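Local coordinates for protein probable amidase (Thermus thermophilus, PDB 2DC0) that is a probable amidase of the amidase signature family, an alpha/beta enzyme fold built around one large mixed beta-sheet flanked by helices, at residues 247-252 and 382-387; 355-360 and 368-373. All coordinates share one frame; numbering follows the deposited sequence.

Contact 1 of 2, residues 247-252 and 382-387; sequences GRLGVE and ITLTLP
Arg248 and Thr383 meet through the middle of the arginine chain: the Thr383 methyl CG2 lies 3.7 Å from Arg248 CD and equally near to NE. The two side chains cross at about a right angle. The methyl sits 3.6 Å above one face of the guanidinium, displaced toward the rim at the NE end, with CZ farther off at 4.0 Å. Arg248 runs extended from CG to NE, and rotation about CD-NE (chi4 -81°) turns the guanidinium plane across the line of the extended chain and presents that face to the methyl. The hydroxyl of Thr383 is occupied by Glu379 O, one helical turn earlier, to which OG1 is hydrogen-bonded; with OG1 beside the backbone N, CG2 is placed anti to that N and faces the arginine. Arg248 NH1 also lies near Lys375 NZ, a closeness of like charges that is probably somewhat unfavourable; Arg248 is partly exposed.

The buried half of the contact is leucine on leucine. Leu384 CD1, the branch that continues away from CA (chi2 177°), reaches 3.9 Å from Leu249 CD2, the branch not anti to CA (its CD1 takes that place, chi2 179°), again with the side chains nearly perpendicular. Leu384 CD2 passes more loosely by Arg248 CB at 4.4 Å, and Leu245 and Pro357 add to the apolar surroundings of Leu384. On the other backbone, Leu249 N is hydrogen-bonded to Glu371 OE2, which helps fix the leucine's position. All of this joins two interhelix links of the amidase signature fold: the turn leading to Gly250, N-cap of helix 251-263, and the helical bend between helices 377-382 and 386-390.

Contact 2 of 2, residues 355-360 and 368-373; sequences VQPLPA and VELESG
Leu358 pushes both its methyls against the strand that ends at Leu370. CD1 presses on the flank of Val368, 3.6 Å from CB, with Val368 CG2 only slightly farther; the two side chains slide past each other in opposite directions. CD2 goes to the backbone instead and rests 3.6 Å from Glu369 O, a van der Waals contact of the methyl with the strand's carbonyl oxygen. With CG beside the backbone N (chi1 -58°), the fork points to the strand and splits its methyls between the Val368 side chain and Glu369 O. Next along, Leu370 contributes its CD2 branch, which lies 3.8 Å from Pro357 CB and slightly farther from CG of that ring, while the same methyl stays 4.1 Å from Leu358 CD1. Phe381 of helix 377-382 packs on Pro357, Leu358 and Val368 alike, closing this tight apolar part.

The strand belongs to a small beta-hairpin, 367-370 with 373-376, separate from the large sheet. Its tip is a type I turn from Leu370 to Gly373, closed by a pair of backbone hydrogen bonds, Leu370 N to Gly373 O and Gly373 N to Leu370 O, both 3.0 Å. The facing segment 355-360 follows directly on strand 350-354, so by way of Pro357 and Leu358 the hairpin packs on the loop that leaves this inner strand of the large sheet.

Glu369 marks the loose side. Its backbone is brushed by Leu358, but its side chain leads off into solvent, where OE2 forms a salt bridge with Arg374 on the hairpin's second strand.

From the N terminus, the chain reaches 247-252 just after helix 242-245, then runs through helix 251-263 and a long, mainly helical excursion before strand 350-354 brings it back to 355-360. Contact 2 closes a short loop there, through 368-373; contact 1 closes only afterwards, at 382-387, so the small loop sits wholly within the large one. Their centres lie about 7 Å apart and they share direct bonds: Gly250 N probably donates to Pro357 O at 2.8 Å, and Ser372 OG probably bonds to Gly247 O at 2.7 Å. Together they tie the start of helix 251-263, the hairpin and the loop after strand 350-354 to the helical link past residue 382.

Contact 1 of 2, residues 247-252 and 382-387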
ATOM      1  N   GLY A 247      11.045 -16.886 -17.580  1.00 21.16           N
ATOM      2  CA  GLY A 247      11.561 -16.205 -18.753  1.00 21.44           C
ATOM      3  C   GLY A 247      12.243 -14.863 -18.529  1.00 22.12           C
ATOM      4  O   GLY A 247      12.655 -14.213 -19.489  1.00 22.67           O
ATOM      5  N   ARG A 248      12.393 -14.441 -17.280  1.00 21.74           N
ATOM      6  CA  ARG A 248      13.016 -13.149 -17.018  1.00 22.74           C
ATOM      7  C   ARG A 248      14.453 -13.204 -16.507  1.00 21.23           C
ATOM      8  O   ARG A 248      15.035 -12.179 -16.159  1.00 22.19           O
ATOM      9  CB  ARG A 248      12.142 -12.335 -16.060  1.00 24.81           C
ATOM     10  CG  ARG A 248      10.779 -11.980 -16.658  1.00 27.63           C
ATOM     11  CD  ARG A 248      10.172 -10.752 -16.003  1.00 31.35           C
ATOM     12  NE  ARG A 248       8.850 -10.414 -16.533  1.00 33.33           N
ATOM     13  CZ  ARG A 248       8.618  -9.748 -17.663  1.00 36.37           C
ATOM     14  NH1 ARG A 248       9.621  -9.329 -18.425  1.00 33.79           N
ATOM     15  NH2 ARG A 248       7.366  -9.490 -18.030  1.00 39.13           N
ATOM     16  N   LEU A 249      15.029 -14.398 -16.472  1.00 19.38           N
ATOM     17  CA  LEU A 249      16.403 -14.562 -16.019  1.00 19.44           C
ATOM     18  C   LEU A 249      17.275 -15.045 -17.171  1.00 19.95           C
ATOM     19  O   LEU A 249      16.780 -15.656 -18.118  1.00 18.84           O
ATOM     20  CB  LEU A 249      16.464 -15.591 -14.886  1.00 20.41           C
ATOM     21  CG  LEU A 249      15.734 -15.240 -13.590  1.00 19.30           C
ATOM     22  CD1 LEU A 249      15.889 -16.375 -12.593  1.00 20.44           C
ATOM     23  CD2 LEU A 249      16.295 -13.949 -13.025  1.00 17.60           C
ATOM     24  N   GLY A 250      18.570 -14.753 -17.099  1.00 19.60           N
ATOM     25  CA  GLY A 250      19.476 -15.230 -18.122  1.00 18.31           C
ATOM     26  C   GLY A 250      19.785 -16.666 -17.724  1.00 19.06           C
ATOM     27  O   GLY A 250      19.723 -16.999 -16.544  1.00 17.04           O
ATOM     28  N   VAL A 251      20.102 -17.519 -18.692  1.00 19.42           N
ATOM     29  CA  VAL A 251      20.406 -18.929 -18.419  1.00 20.39           C
ATOM     30  C   VAL A 251      21.387 -19.190 -17.267  1.00 20.65           C
ATOM     31  O   VAL A 251      21.151 -20.081 -16.447  1.00 19.98           O
ATOM     32  CB  VAL A 251      20.956 -19.633 -19.690  1.00 22.24           C
ATOM     33  CG1 VAL A 251      21.381 -21.061 -19.359  1.00 25.22           C
ATOM     34  CG2 VAL A 251      19.880 -19.655 -20.778  1.00 24.77           C
ATOM     35  N   GLU A 252      22.477 -18.426 -17.205  1.00 19.73           N
ATOM     36  CA  GLU A 252      23.479 -18.623 -16.156  1.00 20.86           C
ATOM     37  C   GLU A 252      23.025 -18.212 -14.756  1.00 19.58           C
ATOM     38  O   GLU A 252      23.376 -18.865 -13.773  1.00 18.98           O
ATOM     39  CB  GLU A 252      24.784 -17.889 -16.501  1.00 21.56           C
ATOM     40  CG  GLU A 252      25.519 -18.411 -17.743  1.00 26.15           C
ATOM     41  CD  GLU A 252      25.691 -19.928 -17.744  1.00 28.12           C
ATOM     42  OE1 GLU A 252      26.195 -20.488 -16.745  1.00 31.03           O
ATOM     43  OE2 GLU A 252      25.331 -20.563 -18.756  1.00 27.66           O
ATOM     44  N   ILE A 382      15.223  -3.802 -14.765  1.00 19.72           N
ATOM     45  CA  ILE A 382      14.412  -3.092 -13.786  1.00 20.75           C
ATOM     46  C   ILE A 382      13.190  -3.897 -13.337  1.00 19.72           C
ATOM     47  O   ILE A 382      12.695  -3.727 -12.221  1.00 17.51           O
ATOM     48  CB  ILE A 382      13.974  -1.708 -14.350  1.00 24.20           C
ATOM     49  CG1 ILE A 382      13.748  -0.722 -13.211  1.00 26.33           C
ATOM     50  CG2 ILE A 382      12.711  -1.850 -15.185  1.00 21.07           C
ATOM     51  CD1 ILE A 382      15.013  -0.300 -12.512  1.00 32.94           C
ATOM     52  N   THR A 383      12.721  -4.794 -14.198  1.00 17.94           N
ATOM     53  CA  THR A 383      11.543  -5.601 -13.883  1.00 21.08           C
ATOM     54  C   THR A 383      11.650  -6.432 -12.607  1.00 19.74           C
ATOM     55  O   THR A 383      10.665  -6.579 -11.880  1.00 18.78           O
ATOM     56  CB  THR A 383      11.194  -6.556 -15.047  1.00 23.45           C
ATOM     57  OG1 THR A 383      10.992  -5.796 -16.246  1.00 26.44           O
ATOM     58  CG2 THR A 383       9.918  -7.326 -14.739  1.00 26.19           C
ATOM     59  N   LEU A 384      12.842  -6.988 -12.288  1.00 14.43           N
ATOM     60  CA  LEU A 384      13.055  -7.807 -11.098  1.00 14.95           C
ATOM     61  C   LEU A 384      13.013  -7.023  -9.787  1.00 14.51           C
ATOM     62  O   LEU A 384      12.625  -7.552  -8.745  1.00 15.71           O
ATOM     63  CB  LEU A 384      14.398  -8.531 -11.195  1.00 13.16           C
ATOM     64  CG  LEU A 384      14.523  -9.506 -12.366  1.00 16.06           C
ATOM     65  CD1 LEU A 384      15.919 -10.098 -12.388  1.00 14.28           C
ATOM     66  CD2 LEU A 384      13.468 -10.593 -12.247  1.00 17.95           C
ATOM     67  N   THR A 385      13.405  -5.760  -9.837  1.00 13.61           N
ATOM     68  CA  THR A 385      13.442  -4.944  -8.633  1.00 12.76           C
ATOM     69  C   THR A 385      12.282  -3.981  -8.402  1.00 13.71           C
ATOM     70  O   THR A 385      11.838  -3.799  -7.266  1.00 12.89           O
ATOM     71  CB  THR A 385      14.744  -4.130  -8.593  1.00 14.66           C
ATOM     72  OG1 THR A 385      14.923  -3.456  -9.847  1.00 16.32           O
ATOM     73  CG2 THR A 385      15.937  -5.050  -8.350  1.00 14.57           C
ATOM     74  N   LEU A 386      11.773  -3.376  -9.466  1.00 12.31           N
ATOM     75  CA  LEU A 386      10.717  -2.381  -9.318  1.00 14.58           C
ATOM     76  C   LEU A 386       9.455  -2.705  -8.505  1.00 13.95           C
ATOM     77  O   LEU A 386       8.890  -1.818  -7.873  1.00 15.20           O
ATOM     78  CB  LEU A 386      10.324  -1.847 -10.710  1.00 14.02           C
ATOM     79  CG  LEU A 386       9.595  -2.743 -11.726  1.00 12.77           C
ATOM     80  CD1 LEU A 386       8.125  -2.836 -11.356  1.00 12.76           C
ATOM     81  CD2 LEU A 386       9.737  -2.129 -13.133  1.00 11.83           C
ATOM     82  N   PRO A 387       9.003  -3.970  -8.488  1.00 14.77           N
ATOM     83  CA  PRO A 387       7.788  -4.267  -7.716  1.00 14.38           C
ATOM     84  C   PRO A 387       7.879  -3.938  -6.230  1.00 16.22           C
ATOM     85  O   PRO A 387       6.937  -3.413  -5.639  1.00 14.31           O
ATOM     86  CB  PRO A 387       7.591  -5.770  -7.937  1.00 15.40           C
ATOM     87  CG  PRO A 387       8.263  -6.022  -9.262  1.00 14.52           C
ATOM     88  CD  PRO A 387       9.516  -5.190  -9.136  1.00 12.14           C
TER

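Contact 2 of 2, residues 355-360 and 368-373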
ATOM      1  N   VAL A 355      18.566 -10.303  -8.109  1.00 14.04           N
ATOM      2  CA  VAL A 355      18.358  -8.866  -8.198  1.00 14.68           C
ATOM      3  C   VAL A 355      18.607  -8.421  -9.640  1.00 15.82           C
ATOM      4  O   VAL A 355      18.263  -7.303 -10.021  1.00 16.17           O
ATOM      5  CB  VAL A 355      19.317  -8.105  -7.258  1.00 15.27           C
ATOM      6  CG1 VAL A 355      20.722  -8.095  -7.835  1.00 15.63           C
ATOM      7  CG2 VAL A 355      18.808  -6.689  -7.041  1.00 16.89           C
ATOM      8  N   GLN A 356      19.196  -9.316 -10.430  1.00 14.19           N
ATOM      9  CA  GLN A 356      19.526  -9.055 -11.829  1.00 14.34           C
ATOM     10  C   GLN A 356      19.415 -10.366 -12.627  1.00 14.12           C
ATOM     11  O   GLN A 356      19.612 -11.455 -12.079  1.00 16.61           O
ATOM     12  CB  GLN A 356      20.961  -8.524 -11.913  1.00 15.63           C
ATOM     13  CG  GLN A 356      21.968  -9.494 -11.291  1.00 16.42           C
ATOM     14  CD  GLN A 356      23.295  -8.853 -10.966  1.00 16.68           C
ATOM     15  OE1 GLN A 356      24.132  -8.624 -11.843  1.00 18.92           O
ATOM     16  NE2 GLN A 356      23.490  -8.544  -9.699  1.00 14.14           N
ATOM     17  N   PRO A 357      19.098 -10.280 -13.927  1.00 14.11           N
ATOM     18  CA  PRO A 357      18.975 -11.482 -14.761  1.00 15.41           C
ATOM     19  C   PRO A 357      20.305 -11.932 -15.351  1.00 14.91           C
ATOM     20  O   PRO A 357      20.441 -13.070 -15.803  1.00 16.93           O
ATOM     21  CB  PRO A 357      18.013 -11.040 -15.850  1.00 14.67           C
ATOM     22  CG  PRO A 357      18.451  -9.607 -16.072  1.00 14.42           C
ATOM     23  CD  PRO A 357      18.579  -9.098 -14.643  1.00 14.44           C
ATOM     24  N   LEU A 358      21.274 -11.027 -15.327  1.00 14.67           N
ATOM     25  CA  LEU A 358      22.591 -11.275 -15.895  1.00 14.46           C
ATOM     26  C   LEU A 358      23.652 -10.449 -15.175  1.00 16.14           C
ATOM     27  O   LEU A 358      23.332  -9.497 -14.460  1.00 15.89           O
ATOM     28  CB  LEU A 358      22.592 -10.838 -17.369  1.00 14.37           C
ATOM     29  CG  LEU A 358      21.587 -11.452 -18.353  1.00 15.14           C
ATOM     30  CD1 LEU A 358      21.276 -10.446 -19.446  1.00 15.88           C
ATOM     31  CD2 LEU A 358      22.155 -12.738 -18.929  1.00 14.85           C
ATOM     32  N   PRO A 359      24.935 -10.812 -15.345  1.00 16.01           N
ATOM     33  CA  PRO A 359      25.976 -10.023 -14.687  1.00 17.45           C
ATOM     34  C   PRO A 359      26.006  -8.680 -15.410  1.00 17.90           C
ATOM     35  O   PRO A 359      25.440  -8.549 -16.499  1.00 16.17           O
ATOM     36  CB  PRO A 359      27.241 -10.849 -14.925  1.00 17.00           C
ATOM     37  CG  PRO A 359      26.949 -11.530 -16.237  1.00 18.08           C
ATOM     38  CD  PRO A 359      25.514 -11.966 -16.056  1.00 16.23           C
ATOM     39  N   ALA A 360      26.642  -7.684 -14.803  1.00 17.82           N
ATOM     40  CA  ALA A 360      26.736  -6.358 -15.411  1.00 17.78           C
ATOM     41  C   ALA A 360      27.250  -6.486 -16.843  1.00 18.32           C
ATOM     42  O   ALA A 360      28.298  -7.078 -17.083  1.00 17.94           O
ATOM     43  CB  ALA A 360      27.672  -5.477 -14.589  1.00 18.11           C
ATOM     44  N   VAL A 368      19.766  -7.378 -24.430  1.00 22.32           N
ATOM     45  CA  VAL A 368      20.415  -8.513 -23.803  1.00 22.74           C
ATOM     46  C   VAL A 368      19.710  -9.820 -24.127  1.00 23.87           C
ATOM     47  O   VAL A 368      18.600  -9.835 -24.664  1.00 24.79           O
ATOM     48  CB  VAL A 368      20.465  -8.343 -22.276  1.00 22.82           C
ATOM     49  CG1 VAL A 368      21.190  -7.055 -21.928  1.00 21.05           C
ATOM     50  CG2 VAL A 368      19.045  -8.336 -21.703  1.00 20.88           C
ATOM     51  N   GLU A 369      20.368 -10.918 -23.785  1.00 25.13           N
ATOM     52  CA  GLU A 369      19.839 -12.247 -24.029  1.00 25.73           C
ATOM     53  C   GLU A 369      19.313 -12.901 -22.758  1.00 24.98           C
ATOM     54  O   GLU A 369      20.085 -13.227 -21.858  1.00 23.31           O
ATOM     55  CB  GLU A 369      20.926 -13.141 -24.634  1.00 29.66           C
ATOM     56  CG  GLU A 369      20.889 -13.246 -26.146  1.00 37.51           C
ATOM     57  CD  GLU A 369      19.592 -13.854 -26.645  1.00 39.65           C
ATOM     58  OE1 GLU A 369      19.240 -14.967 -26.193  1.00 42.54           O
ATOM     59  OE2 GLU A 369      18.925 -13.215 -27.485  1.00 41.30           O
ATOM     60  N   LEU A 370      17.999 -13.084 -22.685  1.00 23.99           N
ATOM     61  CA  LEU A 370      17.390 -13.743 -21.538  1.00 23.98           C
ATOM     62  C   LEU A 370      17.054 -15.163 -21.974  1.00 25.99           C
ATOM     63  O   LEU A 370      17.144 -15.491 -23.157  1.00 25.71           O
ATOM     64  CB  LEU A 370      16.108 -13.029 -21.104  1.00 23.17           C
ATOM     65  CG  LEU A 370      16.246 -11.578 -20.636  1.00 22.18           C
ATOM     66  CD1 LEU A 370      14.902 -11.078 -20.132  1.00 19.33           C
ATOM     67  CD2 LEU A 370      17.297 -11.497 -19.532  1.00 22.04           C
ATOM     68  N   GLU A 371      16.658 -16.001 -21.021  1.00 24.46           N
ATOM     69  CA  GLU A 371      16.315 -17.382 -21.325  1.00 26.12           C
ATOM     70  C   GLU A 371      15.146 -17.469 -22.310  1.00 28.16           C
ATOM     71  O   GLU A 371      14.958 -18.488 -22.979  1.00 28.26           O
ATOM     72  CB  GLU A 371      15.987 -18.137 -20.024  1.00 24.19           C
ATOM     73  CG  GLU A 371      14.713 -17.681 -19.313  1.00 22.68           C
ATOM     74  CD  GLU A 371      14.731 -17.988 -17.821  1.00 22.01           C
ATOM     75  OE1 GLU A 371      15.386 -18.973 -17.425  1.00 21.87           O
ATOM     76  OE2 GLU A 371      14.083 -17.255 -17.041  1.00 20.91           O
ATOM     77  N   SER A 372      14.381 -16.387 -22.414  1.00 29.23           N
ATOM     78  CA  SER A 372      13.222 -16.338 -23.302  1.00 29.61           C
ATOM     79  C   SER A 372      13.459 -15.552 -24.594  1.00 29.64           C
ATOM     80  O   SER A 372      12.532 -15.358 -25.379  1.00 28.65           O
ATOM     81  CB  SER A 372      12.035 -15.718 -22.566  1.00 30.20           C
ATOM     82  OG  SER A 372      12.353 -14.400 -22.157  1.00 29.78           O
ATOM     83  N   GLY A 373      14.689 -15.095 -24.811  1.00 28.82           N
ATOM     84  CA  GLY A 373      14.991 -14.340 -26.014  1.00 28.86           C
ATOM     85  C   GLY A 373      15.526 -12.948 -25.729  1.00 28.76           C
ATOM     86  O   GLY A 373      15.718 -12.579 -24.570  1.00 28.94           O
TER